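Local atomic coordinates of condensin complex subunit 3 (Schizosaccharomyces pombe, PDB entry 5OQR), a protein that serves as a regulatory subunit of condensin, the complex required to convert interphase chromatin into mitotic-like condensed chromosomes. Residues A[247-250]-A[251-255]. Residues are numbered along the deposited sequence; the frame is centred on the assembly and turned at random.
Sequences ADML and AYQWI
A wide, pi-type turn in helix 240-257, within the fifth HEAT repeat, places Met249 and Trp254, five residues apart, in both a backbone bond and a Met-aromatic contact, a worked example of such a turn. Met249 O accepts two backbone bonds: a nearly straight one from Trp254 N (3.0 Å, 172° at the hydrogen) and a longer one from Gln253 N (3.3 Å), whose donor stands above the carbonyl plane. Two residues earlier, Ala251 N bonds to Ala247 O at 2.9 Å, the i to i+4 step of an alpha-helix. With its CG anti to the backbone N (chi1 170°) and its chain bent at chi3, Met249 crosses the indole obliquely and lays its methyl over one face, CE lying 4.3 Å from the centroid of the six-membered ring. The sulfur is oblique to the five-membered ring, while Gln253 OE1 comes within 3.7 Å of Met249 CG. Phe219 stacks with the indole, and Leu231 and Leu265 touch it too, so Trp254 packs against helices 224-235 and 262-266 as well as its own. A serine in place of Trp254 would probably leave the Met249 methyl without its aromatic face and open a gap beside Phe219. From Leu250, whose side chain crosses that of Trp254 at about a right angle, CD2 meets CE3 of the indole at 4.0 Å.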
# COMPACT_ATOMS: atom_id res chain seq x y z
N ALA A 247 -7.31 0.19 -14.67
CA ALA A 247 -8.72 0.12 -15.05
C ALA A 247 -8.89 0.02 -16.56
O ALA A 247 -9.84 -0.61 -17.03
CB ALA A 247 -9.47 1.33 -14.50
N ASP A 248 -7.99 0.64 -17.32
CA ASP A 248 -8.08 0.57 -18.78
C ASP A 248 -7.66 -0.81 -19.29
O ASP A 248 -8.26 -1.34 -20.22
CB ASP A 248 -7.22 1.66 -19.41
CG ASP A 248 -7.90 3.02 -19.41
OD1 ASP A 248 -8.85 3.21 -18.62
OD2 ASP A 248 -7.49 3.90 -20.20
N MET A 249 -6.62 -1.39 -18.69
CA MET A 249 -6.24 -2.75 -19.04
C MET A 249 -7.37 -3.72 -18.76
O MET A 249 -7.60 -4.67 -19.52
CB MET A 249 -4.99 -3.16 -18.27
CG MET A 249 -4.62 -4.64 -18.37
SD MET A 249 -3.47 -5.14 -17.07
CE MET A 249 -4.52 -4.99 -15.63
N LEU A 250 -8.09 -3.50 -17.66
CA LEU A 250 -9.19 -4.38 -17.29
C LEU A 250 -10.39 -4.16 -18.20
O LEU A 250 -11.08 -5.12 -18.57
CB LEU A 250 -9.55 -4.13 -15.82
CG LEU A 250 -10.66 -4.93 -15.14
CD1 LEU A 250 -12.02 -4.27 -15.33
CD2 LEU A 250 -10.69 -6.38 -15.61
N ALA A 251 -10.64 -2.92 -18.60
CA ALA A 251 -11.86 -2.56 -19.30
C ALA A 251 -11.75 -2.61 -20.82
O ALA A 251 -12.78 -2.48 -21.49
CB ALA A 251 -12.32 -1.16 -18.87
N TYR A 252 -10.55 -2.77 -21.38
CA TYR A 252 -10.41 -2.74 -22.83
C TYR A 252 -9.63 -3.93 -23.36
O TYR A 252 -9.89 -4.39 -24.47
CB TYR A 252 -9.74 -1.43 -23.27
CG TYR A 252 -10.68 -0.25 -23.28
CD1 TYR A 252 -11.75 -0.19 -24.16
CD2 TYR A 252 -10.49 0.82 -22.41
CE1 TYR A 252 -12.61 0.89 -24.17
CE2 TYR A 252 -11.35 1.90 -22.42
CZ TYR A 252 -12.40 1.93 -23.30
OH TYR A 252 -13.26 3.01 -23.31
N GLN A 253 -8.67 -4.44 -22.59
CA GLN A 253 -7.92 -5.61 -23.01
C GLN A 253 -8.51 -6.90 -22.44
O GLN A 253 -8.89 -7.81 -23.19
CB GLN A 253 -6.45 -5.49 -22.60
CG GLN A 253 -5.57 -6.59 -23.19
CD GLN A 253 -4.35 -6.88 -22.34
OE1 GLN A 253 -3.80 -5.99 -21.69
NE2 GLN A 253 -3.91 -8.13 -22.34
N TRP A 254 -8.60 -6.99 -21.11
CA TRP A 254 -9.06 -8.22 -20.49
C TRP A 254 -10.49 -8.55 -20.89
O TRP A 254 -10.82 -9.72 -21.14
CB TRP A 254 -8.93 -8.12 -18.97
CG TRP A 254 -7.51 -8.19 -18.51
CD1 TRP A 254 -6.39 -7.95 -19.25
CD2 TRP A 254 -7.05 -8.56 -17.20
NE1 TRP A 254 -5.27 -8.13 -18.49
CE2 TRP A 254 -5.64 -8.50 -17.23
CE3 TRP A 254 -7.69 -8.92 -16.02
CZ2 TRP A 254 -4.86 -8.80 -16.11
CZ3 TRP A 254 -6.91 -9.22 -14.91
CH2 TRP A 254 -5.52 -9.15 -14.96
N ILE A 255 -11.35 -7.54 -20.96
CA ILE A 255 -12.71 -7.78 -21.43
C ILE A 255 -12.69 -8.35 -22.84
O ILE A 255 -13.59 -9.11 -23.22
CB ILE A 255 -13.53 -6.47 -21.36
CG1 ILE A 255 -14.99 -6.70 -21.75
CG2 ILE A 255 -12.93 -5.42 -22.29
CD1 ILE A 255 -15.70 -7.75 -20.91